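Local coordinates for protein putative NADH-flavin reductase (Lactobacillus casei ATCC 334, PDB 3H2S) that binds NADPH in a Rossmann-type fold and probably acts as an oxidoreductase, perhaps on CH-NH groups of its substrates, at residues E26-V31 / T44-V49; A107-P112 / D175-G180; Y170-D175 / I210-A215. All blocks are in the same frame, centred on the assembly; numbering follows the deposited sequence.

Contact 1 of 3, residues E26-V31 / T44-V49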
ATOM      1  N   GLU A  26      -3.612 -15.470  23.985  1.00 13.54           N
ATOM      2  CA  GLU A  26      -3.903 -14.160  24.559  1.00 14.29           C
ATOM      3  C   GLU A  26      -4.364 -13.221  23.451  1.00 12.36           C
ATOM      4  O   GLU A  26      -3.652 -13.014  22.475  1.00 14.35           O
ATOM      5  CB  GLU A  26      -2.651 -13.577  25.216  1.00 15.96           C
ATOM      6  CG  GLU A  26      -2.900 -12.245  25.915  1.00 21.36           C
ATOM      7  CD  GLU A  26      -1.623 -11.576  26.357  1.00 29.78           C
ATOM      8  OE1 GLU A  26      -0.563 -12.237  26.311  1.00 32.41           O
ATOM      9  OE2 GLU A  26      -1.678 -10.389  26.744  1.00 35.16           O
ATOM     10  N   VAL A  27      -5.577 -12.708  23.576  1.00 11.34           N
ATOM     11  CA  VAL A  27      -6.153 -11.885  22.517  1.00 10.24           C
ATOM     12  C   VAL A  27      -6.057 -10.412  22.864  1.00 10.28           C
ATOM     13  O   VAL A  27      -6.330 -10.013  23.998  1.00 11.70           O
ATOM     14  CB  VAL A  27      -7.628 -12.261  22.248  1.00 12.05           C
ATOM     15  CG1 VAL A  27      -8.263 -11.269  21.273  1.00 14.39           C
ATOM     16  CG2 VAL A  27      -7.695 -13.698  21.684  1.00 14.51           C
ATOM     17  N   LEU A  28      -5.669  -9.608  21.877  1.00  8.23           N
ATOM     18  CA  LEU A  28      -5.818  -8.163  21.964  1.00 11.10           C
ATOM     19  C   LEU A  28      -6.780  -7.712  20.873  1.00  8.56           C
ATOM     20  O   LEU A  28      -6.482  -7.854  19.689  1.00 12.16           O
ATOM     21  CB  LEU A  28      -4.469  -7.468  21.779  1.00 12.20           C
ATOM     22  CG  LEU A  28      -4.540  -5.938  21.826  1.00 10.67           C
ATOM     23  CD1 LEU A  28      -5.093  -5.444  23.159  1.00 14.94           C
ATOM     24  CD2 LEU A  28      -3.206  -5.307  21.518  1.00 19.47           C
ATOM     25  N   ALA A  29      -7.965  -7.267  21.285  1.00 12.73           N
ATOM     26  CA  ALA A  29      -9.014  -6.843  20.349  1.00 10.81           C
ATOM     27  C   ALA A  29      -8.875  -5.360  20.082  1.00 10.63           C
ATOM     28  O   ALA A  29      -8.964  -4.549  21.000  1.00 13.62           O
ATOM     29  CB  ALA A  29     -10.383  -7.124  20.939  1.00 10.72           C
ATOM     30  N   VAL A  30      -8.547  -5.019  18.842  1.00  8.95           N
ATOM     31  CA  VAL A  30      -8.470  -3.637  18.433  1.00 11.09           C
ATOM     32  C   VAL A  30      -9.862  -3.201  17.989  1.00 10.32           C
ATOM     33  O   VAL A  30     -10.418  -3.758  17.044  1.00  8.86           O
ATOM     34  CB  VAL A  30      -7.478  -3.469  17.265  1.00  9.54           C
ATOM     35  CG1 VAL A  30      -7.364  -1.995  16.860  1.00 12.19           C
ATOM     36  CG2 VAL A  30      -6.116  -4.062  17.661  1.00  9.69           C
ATOM     37  N   VAL A  31     -10.410  -2.196  18.662  1.00 12.27           N
ATOM     38  CA  VAL A  31     -11.819  -1.852  18.493  1.00 13.18           C
ATOM     39  C   VAL A  31     -12.008  -0.338  18.447  1.00 14.08           C
ATOM     40  O   VAL A  31     -11.108   0.418  18.801  1.00 12.58           O
ATOM     41  CB  VAL A  31     -12.686  -2.438  19.653  1.00 11.35           C
ATOM     42  CG1 VAL A  31     -12.494  -3.960  19.739  1.00 11.60           C
ATOM     43  CG2 VAL A  31     -12.332  -1.775  20.990  1.00 17.15           C
ATOM     44  N   THR A  44     -13.652  -9.891  29.647  1.00 33.03           N
ATOM     45  CA  THR A  44     -12.370 -10.492  29.983  1.00 30.33           C
ATOM     46  C   THR A  44     -11.369 -10.406  28.836  1.00 28.78           C
ATOM     47  O   THR A  44     -10.267 -10.944  28.929  1.00 29.91           O
ATOM     48  CB  THR A  44     -12.560 -11.943  30.415  1.00 31.45           C
ATOM     49  N   VAL A  45     -11.794  -9.831  27.716  1.00 23.94           N
ATOM     50  CA  VAL A  45     -10.933  -9.752  26.539  1.00 17.74           C
ATOM     51  C   VAL A  45     -10.225  -8.402  26.496  1.00 15.23           C
ATOM     52  O   VAL A  45     -10.871  -7.363  26.538  1.00 16.95           O
ATOM     53  CB  VAL A  45     -11.758  -9.944  25.242  1.00 16.66           C
ATOM     54  CG1 VAL A  45     -10.872  -9.772  24.011  1.00 18.48           C
ATOM     55  CG2 VAL A  45     -12.405 -11.321  25.241  1.00 20.04           C
ATOM     56  N   ALA A  46      -8.902  -8.422  26.412  1.00 16.13           N
ATOM     57  CA  ALA A  46      -8.120  -7.190  26.440  1.00 16.20           C
ATOM     58  C   ALA A  46      -8.367  -6.377  25.179  1.00 16.28           C
ATOM     59  O   ALA A  46      -8.586  -6.928  24.107  1.00 15.83           O
ATOM     60  CB  ALA A  46      -6.633  -7.490  26.607  1.00 15.74           C
ATOM     61  N   THR A  47      -8.379  -5.063  25.326  1.00 14.79           N
ATOM     62  CA  THR A  47      -8.910  -4.185  24.301  1.00 16.30           C
ATOM     63  C   THR A  47      -7.863  -3.103  23.994  1.00 14.65           C
ATOM     64  O   THR A  47      -7.133  -2.660  24.890  1.00 16.97           O
ATOM     65  CB  THR A  47     -10.244  -3.575  24.825  1.00 18.52           C
ATOM     66  OG1 THR A  47     -11.357  -4.130  24.117  1.00 21.43           O
ATOM     67  CG2 THR A  47     -10.252  -2.100  24.786  1.00 15.15           C
ATOM     68  N   LEU A  48      -7.691  -2.775  22.718  1.00 13.71           N
ATOM     69  CA  LEU A  48      -7.028  -1.523  22.346  1.00 12.22           C
ATOM     70  C   LEU A  48      -7.954  -0.654  21.497  1.00 14.41           C
ATOM     71  O   LEU A  48      -8.370  -1.061  20.407  1.00 11.35           O
ATOM     72  CB  LEU A  48      -5.731  -1.812  21.586  1.00 13.80           C
ATOM     73  CG  LEU A  48      -5.053  -0.582  20.974  1.00 11.61           C
ATOM     74  CD1 LEU A  48      -4.524   0.359  22.076  1.00 14.81           C
ATOM     75  CD2 LEU A  48      -3.927  -1.044  20.043  1.00 12.91           C
ATOM     76  N   VAL A  49      -8.375   0.480  22.053  1.00 14.59           N
ATOM     77  CA  VAL A  49      -9.330   1.355  21.371  1.00 13.38           C
ATOM     78  C   VAL A  49      -8.570   2.382  20.555  1.00 15.50           C
ATOM     79  O   VAL A  49      -8.084   3.387  21.092  1.00 13.27           O
ATOM     80  CB  VAL A  49     -10.285   2.090  22.362  1.00 14.97           C
ATOM     81  CG1 VAL A  49     -11.285   2.961  21.596  1.00 14.60           C
ATOM     82  CG2 VAL A  49     -11.036   1.095  23.229  1.00 13.34           C
TER
HETATM   83  O   HOH W   1      -7.584 -10.803  26.197  1.00 18.79           O

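Contact 2 of 3, residues A107-P112 / D175-G180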
ATOM      1  N   ALA A 107     -13.943 -12.401  -4.999  1.00 15.51           N
ATOM      2  CA  ALA A 107     -13.833 -11.916  -6.379  1.00 16.59           C
ATOM      3  C   ALA A 107     -12.425 -12.039  -6.971  1.00 14.49           C
ATOM      4  O   ALA A 107     -12.239 -11.929  -8.182  1.00 16.45           O
ATOM      5  CB  ALA A 107     -14.333 -10.477  -6.475  1.00 14.90           C
ATOM      6  N   SER A 108     -11.439 -12.290  -6.116  1.00 11.48           N
ATOM      7  CA  SER A 108     -10.069 -12.510  -6.579  1.00 11.75           C
ATOM      8  C   SER A 108      -9.802 -13.988  -6.859  1.00 11.85           C
ATOM      9  O   SER A 108      -8.687 -14.371  -7.219  1.00 12.31           O
ATOM     10  CB  SER A 108      -9.059 -11.944  -5.572  1.00 13.68           C
ATOM     11  OG  SER A 108      -9.079 -12.651  -4.343  1.00 13.40           O
ATOM     12  N   LEU A 109     -10.808 -14.827  -6.604  1.00  9.59           N
ATOM     13  CA  LEU A 109     -10.735 -16.246  -6.951  1.00 10.47           C
ATOM     14  C   LEU A 109     -11.173 -16.483  -8.394  1.00 10.61           C
ATOM     15  O   LEU A 109     -11.984 -15.722  -8.937  1.00  9.17           O
ATOM     16  CB  LEU A 109     -11.633 -17.067  -6.035  1.00  9.73           C
ATOM     17  CG  LEU A 109     -11.336 -17.093  -4.542  1.00  9.57           C
ATOM     18  CD1 LEU A 109     -12.518 -17.719  -3.801  1.00 11.87           C
ATOM     19  CD2 LEU A 109     -10.032 -17.826  -4.276  1.00  8.12           C
ATOM     20  N   ALA A 110     -10.657 -17.550  -8.996  1.00 10.30           N
ATOM     21  CA  ALA A 110     -11.178 -18.028 -10.274  1.00 13.36           C
ATOM     22  C   ALA A 110     -12.533 -18.717 -10.095  1.00 12.53           C
ATOM     23  O   ALA A 110     -12.723 -19.517  -9.170  1.00 12.97           O
ATOM     24  CB  ALA A 110     -10.193 -18.980 -10.939  1.00 11.73           C
HETATM   25  N   MSE A 111     -13.421 -18.516 -11.063  1.00 12.61           N
HETATM   26  CA  MSE A 111     -14.534 -19.431 -11.259  1.00 15.94           C
HETATM   27  C   MSE A 111     -14.024 -20.839 -11.571  1.00 17.71           C
HETATM   28  O   MSE A 111     -12.931 -21.008 -12.119  1.00 16.61           O
HETATM   29  CB  MSE A 111     -15.437 -18.943 -12.404  1.00 16.81           C
HETATM   30  CG  MSE A 111     -16.174 -17.651 -12.098  1.00 16.96           C
HETATM   31 SE   MSE A 111     -17.541 -17.849 -10.695  1.00 38.00          SE
HETATM   32  CE  MSE A 111     -18.732 -16.400 -11.273  1.00 37.60           C
ATOM     33  N   PRO A 112     -14.817 -21.860 -11.220  1.00 19.16           N
ATOM     34  CA  PRO A 112     -14.448 -23.229 -11.563  1.00 21.29           C
ATOM     35  C   PRO A 112     -14.113 -23.337 -13.049  1.00 22.39           C
ATOM     36  O   PRO A 112     -14.810 -22.759 -13.873  1.00 18.14           O
ATOM     37  CB  PRO A 112     -15.719 -24.021 -11.231  1.00 20.83           C
ATOM     38  CG  PRO A 112     -16.371 -23.227 -10.138  1.00 23.79           C
ATOM     39  CD  PRO A 112     -16.083 -21.785 -10.467  1.00 18.59           C
ATOM     40  N   ASP A 175      -6.773 -21.176  -5.379  1.00 11.64           N
ATOM     41  CA  ASP A 175      -7.194 -19.942  -6.060  1.00 12.97           C
ATOM     42  C   ASP A 175      -8.549 -20.046  -6.754  1.00 11.36           C
ATOM     43  O   ASP A 175      -8.949 -19.124  -7.473  1.00 10.89           O
ATOM     44  CB  ASP A 175      -6.141 -19.493  -7.079  1.00 13.54           C
ATOM     45  CG  ASP A 175      -4.824 -19.119  -6.428  1.00 16.88           C
ATOM     46  OD1 ASP A 175      -4.812 -18.187  -5.596  1.00 14.05           O
ATOM     47  OD2 ASP A 175      -3.788 -19.701  -6.816  1.00 22.85           O
ATOM     48  N   THR A 176      -9.189 -21.208  -6.642  1.00 10.93           N
ATOM     49  CA  THR A 176     -10.450 -21.461  -7.339  1.00 11.95           C
ATOM     50  C   THR A 176     -11.614 -21.597  -6.361  1.00 11.69           C
ATOM     51  O   THR A 176     -11.487 -22.242  -5.331  1.00 13.33           O
ATOM     52  CB  THR A 176     -10.359 -22.730  -8.237  1.00 11.43           C
ATOM     53  OG1 THR A 176      -9.274 -22.573  -9.160  1.00 16.16           O
ATOM     54  CG2 THR A 176     -11.640 -22.902  -9.042  1.00 15.66           C
ATOM     55  N   LEU A 177     -12.717 -20.911  -6.654  1.00 13.83           N
ATOM     56  CA  LEU A 177     -13.928 -21.046  -5.870  1.00 14.79           C
ATOM     57  C   LEU A 177     -14.243 -22.525  -5.665  1.00 16.41           C
ATOM     58  O   LEU A 177     -14.219 -23.312  -6.623  1.00 20.22           O
ATOM     59  CB  LEU A 177     -15.096 -20.364  -6.596  1.00 16.40           C
ATOM     60  CG  LEU A 177     -16.369 -20.159  -5.768  1.00 19.09           C
ATOM     61  CD1 LEU A 177     -16.134 -19.100  -4.680  1.00 18.15           C
ATOM     62  CD2 LEU A 177     -17.507 -19.757  -6.693  1.00 19.16           C
ATOM     63  N   LEU A 178     -14.580 -22.876  -4.424  1.00 13.06           N
ATOM     64  CA  LEU A 178     -14.966 -24.225  -4.049  1.00 16.52           C
ATOM     65  C   LEU A 178     -16.485 -24.370  -3.954  1.00 17.77           C
ATOM     66  O   LEU A 178     -17.194 -23.480  -3.483  1.00 16.26           O
ATOM     67  CB  LEU A 178     -14.340 -24.606  -2.706  1.00 17.63           C
ATOM     68  CG  LEU A 178     -12.812 -24.517  -2.604  1.00 20.38           C
ATOM     69  CD1 LEU A 178     -12.353 -24.837  -1.186  1.00 19.33           C
ATOM     70  CD2 LEU A 178     -12.139 -25.453  -3.624  1.00 20.99           C
ATOM     71  N   VAL A 179     -16.979 -25.508  -4.408  1.00 17.59           N
ATOM     72  CA  VAL A 179     -18.413 -25.770  -4.367  1.00 20.22           C
ATOM     73  C   VAL A 179     -18.613 -27.108  -3.678  1.00 21.68           C
ATOM     74  O   VAL A 179     -17.870 -28.048  -3.928  1.00 19.05           O
ATOM     75  CB  VAL A 179     -19.008 -25.844  -5.792  1.00 22.81           C
ATOM     76  CG1 VAL A 179     -20.466 -26.289  -5.743  1.00 25.70           C
ATOM     77  CG2 VAL A 179     -18.870 -24.495  -6.507  1.00 21.45           C
ATOM     78  N   GLY A 180     -19.534 -27.149  -2.720  1.00 24.17           N
ATOM     79  CA  GLY A 180     -19.770 -28.360  -1.945  1.00 25.54           C
ATOM     80  C   GLY A 180     -20.798 -29.284  -2.584  1.00 28.37           C
ATOM     81  O   GLY A 180     -21.281 -29.036  -3.693  1.00 23.04           O
TER
HETATM   82  O   HOH W   2      -7.232 -16.941  -8.750  1.00 35.74           O

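Contact 3 of 3, residues Y170-D175 / I210-A215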
ATOM      1  N   TYR A 170     -13.826 -27.489   7.804  1.00 12.40           N
ATOM      2  CA  TYR A 170     -13.665 -26.814   6.519  1.00 10.79           C
ATOM      3  C   TYR A 170     -12.826 -27.611   5.525  1.00 13.47           C
ATOM      4  O   TYR A 170     -12.100 -28.556   5.896  1.00 13.20           O
ATOM      5  CB  TYR A 170     -13.124 -25.387   6.694  1.00 10.71           C
ATOM      6  CG  TYR A 170     -11.681 -25.336   7.130  1.00 10.22           C
ATOM      7  CD1 TYR A 170     -10.642 -25.484   6.207  1.00  9.47           C
ATOM      8  CD2 TYR A 170     -11.351 -25.245   8.474  1.00 11.34           C
ATOM      9  CE1 TYR A 170      -9.320 -25.514   6.618  1.00 14.46           C
ATOM     10  CE2 TYR A 170     -10.036 -25.329   8.897  1.00 14.83           C
ATOM     11  CZ  TYR A 170      -9.026 -25.457   7.967  1.00  9.32           C
ATOM     12  OH  TYR A 170      -7.711 -25.459   8.382  1.00 11.40           O
ATOM     13  N   VAL A 171     -13.036 -27.311   4.249  1.00 12.88           N
ATOM     14  CA  VAL A 171     -12.191 -27.827   3.170  1.00 12.83           C
ATOM     15  C   VAL A 171     -11.423 -26.669   2.535  1.00 13.00           C
ATOM     16  O   VAL A 171     -11.966 -25.582   2.360  1.00 13.86           O
ATOM     17  CB  VAL A 171     -13.036 -28.514   2.087  1.00 14.43           C
ATOM     18  CG1 VAL A 171     -12.141 -28.954   0.916  1.00 15.69           C
ATOM     19  CG2 VAL A 171     -13.777 -29.716   2.673  1.00 17.50           C
ATOM     20  N   ALA A 172     -10.151 -26.878   2.226  1.00 13.01           N
ATOM     21  CA  ALA A 172      -9.328 -25.784   1.707  1.00 11.91           C
ATOM     22  C   ALA A 172      -8.884 -26.006   0.262  1.00 10.69           C
ATOM     23  O   ALA A 172      -8.698 -27.139  -0.176  1.00 15.59           O
ATOM     24  CB  ALA A 172      -8.130 -25.529   2.609  1.00 11.67           C
ATOM     25  N   GLY A 173      -8.737 -24.911  -0.477  1.00 11.66           N
ATOM     26  CA  GLY A 173      -8.132 -24.948  -1.800  1.00 11.76           C
ATOM     27  C   GLY A 173      -7.180 -23.780  -1.961  1.00 12.66           C
ATOM     28  O   GLY A 173      -6.685 -23.229  -0.973  1.00 11.93           O
ATOM     29  N   LYS A 174      -6.878 -23.436  -3.208  1.00 12.08           N
ATOM     30  CA  LYS A 174      -5.848 -22.444  -3.503  1.00 16.17           C
ATOM     31  C   LYS A 174      -6.496 -21.182  -4.073  1.00 15.91           C
ATOM     32  O   LYS A 174      -6.839 -20.279  -3.319  1.00 16.03           O
ATOM     33  CB  LYS A 174      -4.806 -23.011  -4.477  1.00 18.84           C
ATOM     34  CG  LYS A 174      -4.065 -24.225  -3.951  1.00 26.62           C
ATOM     35  CD  LYS A 174      -4.049 -25.357  -4.970  1.00 41.13           C
ATOM     36  CE  LYS A 174      -3.791 -26.704  -4.295  1.00 48.22           C
ATOM     37  NZ  LYS A 174      -3.268 -27.713  -5.261  1.00 55.10           N
ATOM     38  N   ASP A 175      -6.773 -21.176  -5.379  1.00 11.64           N
ATOM     39  CA  ASP A 175      -7.194 -19.942  -6.060  1.00 12.97           C
ATOM     40  C   ASP A 175      -8.549 -20.046  -6.754  1.00 11.36           C
ATOM     41  O   ASP A 175      -8.949 -19.124  -7.473  1.00 10.89           O
ATOM     42  CB  ASP A 175      -6.141 -19.493  -7.079  1.00 13.54           C
ATOM     43  CG  ASP A 175      -4.824 -19.119  -6.428  1.00 16.88           C
ATOM     44  OD1 ASP A 175      -4.812 -18.187  -5.596  1.00 14.05           O
ATOM     45  OD2 ASP A 175      -3.788 -19.701  -6.816  1.00 22.85           O
ATOM     46  N   ILE A 210      -5.063 -19.059   0.291  1.00 12.39           N
ATOM     47  CA  ILE A 210      -5.963 -20.198   0.209  1.00 10.29           C
ATOM     48  C   ILE A 210      -7.433 -19.764   0.244  1.00 10.84           C
ATOM     49  O   ILE A 210      -7.737 -18.614   0.537  1.00 12.13           O
ATOM     50  CB  ILE A 210      -5.672 -21.224   1.312  1.00  8.53           C
ATOM     51  CG1 ILE A 210      -5.772 -20.574   2.700  1.00  9.60           C
ATOM     52  CG2 ILE A 210      -4.280 -21.867   1.084  1.00 10.84           C
ATOM     53  CD1 ILE A 210      -5.804 -21.586   3.863  1.00 11.23           C
ATOM     54  N   VAL A 211      -8.328 -20.663  -0.154  1.00 10.03           N
ATOM     55  CA  VAL A 211      -9.765 -20.399  -0.065  1.00  8.98           C
ATOM     56  C   VAL A 211     -10.344 -21.521   0.783  1.00 11.51           C
ATOM     57  O   VAL A 211      -9.876 -22.655   0.705  1.00 10.40           O
ATOM     58  CB  VAL A 211     -10.436 -20.426  -1.452  1.00 10.48           C
ATOM     59  CG1 VAL A 211     -10.075 -21.707  -2.220  1.00 12.13           C
ATOM     60  CG2 VAL A 211     -11.949 -20.276  -1.337  1.00 10.25           C
ATOM     61  N   VAL A 212     -11.392 -21.222   1.541  1.00  9.81           N
ATOM     62  CA  VAL A 212     -11.999 -22.251   2.391  1.00 10.29           C
ATOM     63  C   VAL A 212     -13.512 -22.316   2.231  1.00 12.43           C
ATOM     64  O   VAL A 212     -14.158 -21.292   2.026  1.00  8.68           O
ATOM     65  CB  VAL A 212     -11.618 -22.062   3.877  1.00  9.26           C
ATOM     66  CG1 VAL A 212     -10.149 -22.376   4.073  1.00  8.99           C
ATOM     67  CG2 VAL A 212     -11.912 -20.645   4.338  1.00 10.17           C
ATOM     68  N   ARG A 213     -14.068 -23.525   2.304  1.00 12.12           N
ATOM     69  CA  ARG A 213     -15.517 -23.690   2.352  1.00 11.48           C
ATOM     70  C   ARG A 213     -15.899 -24.613   3.508  1.00 11.88           C
ATOM     71  O   ARG A 213     -15.057 -25.362   4.026  1.00 11.06           O
ATOM     72  CB  ARG A 213     -16.042 -24.261   1.030  1.00 11.84           C
ATOM     73  CG  ARG A 213     -15.664 -25.730   0.792  1.00 13.04           C
ATOM     74  CD  ARG A 213     -16.466 -26.303  -0.369  1.00 10.40           C
ATOM     75  NE  ARG A 213     -15.992 -27.618  -0.795  1.00 18.15           N
ATOM     76  CZ  ARG A 213     -16.427 -28.777  -0.300  1.00 20.31           C
ATOM     77  NH1 ARG A 213     -17.248 -28.803   0.744  1.00 16.42           N
ATOM     78  NH2 ARG A 213     -15.976 -29.922  -0.803  1.00 19.97           N
ATOM     79  N   ASP A 214     -17.181 -24.597   3.869  1.00 12.20           N
ATOM     80  CA  ASP A 214     -17.703 -25.536   4.849  1.00 11.62           C
ATOM     81  C   ASP A 214     -17.553 -26.950   4.303  1.00 13.23           C
ATOM     82  O   ASP A 214     -17.851 -27.202   3.133  1.00 13.01           O
ATOM     83  CB  ASP A 214     -19.185 -25.270   5.127  1.00 12.85           C
ATOM     84  CG  ASP A 214     -19.427 -23.951   5.829  1.00 15.86           C
ATOM     85  OD1 ASP A 214     -18.537 -23.499   6.593  1.00 11.00           O
ATOM     86  OD2 ASP A 214     -20.542 -23.398   5.663  1.00 16.34           O
ATOM     87  N   ALA A 215     -17.222 -27.886   5.185  1.00 17.18           N
ATOM     88  CA  ALA A 215     -17.163 -29.307   4.811  1.00 21.20           C
ATOM     89  C   ALA A 215     -18.562 -29.897   4.755  1.00 25.58           C
ATOM     90  O   ALA A 215     -19.532 -29.259   5.175  1.00 24.44           O
ATOM     91  CB  ALA A 215     -16.304 -30.086   5.791  1.00 19.96           C
TER

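Contact 1 of 3, residues E26-V31 / T44-V49
Leu28 and Leu48 meet on one face of a parallel strand pair, 26-31 with 46-49, joined through helix 34-40 as a beta-alpha-beta unit of the Rossmann fold. The N-to-C directions of the two short strand segments differ by 29°. Leu28 has CG anti to its backbone N (chi1 179°), and its CD1 reaches across to 4.0 Å from Leu48 CB and also touches the Thr47 carbonyl carbon. The other face carries Ala29, Val31, Thr47 and Val49. There Val31 CG2 does the touching, 3.9 Å from Val49 CG2 and 4.0 Å from Thr47 OG1; the side chain crosses Thr47 at about a right angle and Val49 more slantwise. Ala37 of helix 34-40 packs on this face, and Val31 also touches Thr9, an NADPH-binding residue, consistent with a second-shell place beside the cofactor, about 6 Å from the Val31 side chain. Val45 CG1 sits 4.1 Å from both Val27 CG1 and Ala29 CB. Three backbone bonds fix the register: Ala29 N to Ala46 O (2.9 Å, 173° at the hydrogen), Leu48 N to Ala29 O, and Val31 N to Leu48 O. A water donates to Val27 O and accepts from Ala46 N, 2.7 Å from each.

Contact 2 of 3, residues A107-P112 / D175-G180
Ala110 and Thr176 face each other in a single backbone bridge between two irregular loops, their CA atoms 4.6 Å apart. Ala110 supplies both bonds: its N donates to Asp175 O at 2.8 Å, and its O accepts from Leu177 N at 2.9 Å. The C=O...donor angles are 160° and 165°, both close to straight, and the bridge stands alone between loops. Leu109 and Leu177 point toward the opposite loop and cross at about a right angle, with Leu109 CD1 4.0 Å from Leu177 CD1. Leu109 CD2 turns instead to Asp175 O, at 3.6 Å. Beyond the bridge, Thr176 CG2 lies 3.8 Å from Pro112 CA, and Pro112 CD packs near Leu177 CB. A water also donates to Asp175 O, at 3.1 Å, giving that oxygen a second partner. In the next shell one guanidinium serves both loops: Arg209 NE forms a salt bridge with Asp175 OD1, and its NH1 is hydrogen-bonded to Ser108 OG. Leu177 also touches Ser106, an NADPH-binding residue. The join thus lies beside the cofactor pocket, with Leu109 against Ser157 of strand 153-158 and Val211 of strand 209-214, and Ser108 and Asp175 against Tyr142 of helix 132-145.

Contact 3 of 3, residues Y170-D175 / I210-A215
Val171 and Arg213 form a hydrogen-bonded pair in an antiparallel strand pairing, and Val171 loses more surface here than any other residue of the two segments. Val171 N donates to Arg213 O at 2.8 Å, and Arg213 N returns a bond to Val171 O at 2.9 Å, in the carbonyl plane. Arg213 places CG between its backbone N and carbonyl carbon (chi1 71°), 4.0 Å from Val171 CB. The chain runs extended to NE, and chi4 of 90° turns the guanidinium so that one face meets Val171 CG2, 3.9 Å above the plane and offset toward the rim. Arg213 NH1 also bonds Asp214 O at 2.9 Å, a bent bond that probably helps hold the group's rotation.

Val211 and Gly173 form the next hydrogen-bonded pair, but less evenly. Gly173 N to Val211 O is short, at 2.8 Å, whereas Val211 N reaches Gly173 O at 3.2 Å from 68° out of the carbonyl plane. Val211 CG1 lies 3.6 Å from Gly173 C.

The opposite face carries Ala172 and Val212; the Tyr170 ring comes obliquely to Val212 CG1. Val212 O is hydrogen-bonded to OG of Ser159, an NADPH-binding residue. From helix 189-201, Leu194 and Ala195 touch Tyr170, and Met192 touches Val212. Strand 209-214 thus joins the antiparallel edge strand 170-173 to 153-158 of the otherwise parallel Rossmann sheet, while Leu109 and Leu178 lie on its Val211-Arg213 face.

From the N terminus, contact 1 comes first: it closes the short loop through helix 34-40 and lays 46-49 on 26-31 at one end of the sheet. Contacts 2 and 3 follow in series with it, about 33 and 28 Å away between centres, on the opposite side of the chain's centre. These two cross: the chain passes 107-112, then 170-175 and 175-180, sharing Asp175, and lastly 210-215. Contact 3 adds the other outermost strand to the sheet, and contact 2 ties the loop that follows strand 170-173 to the loop following strand 99-103. They pack directly, Leu109 CD1 lying 3.6 Å from Val211 CG2.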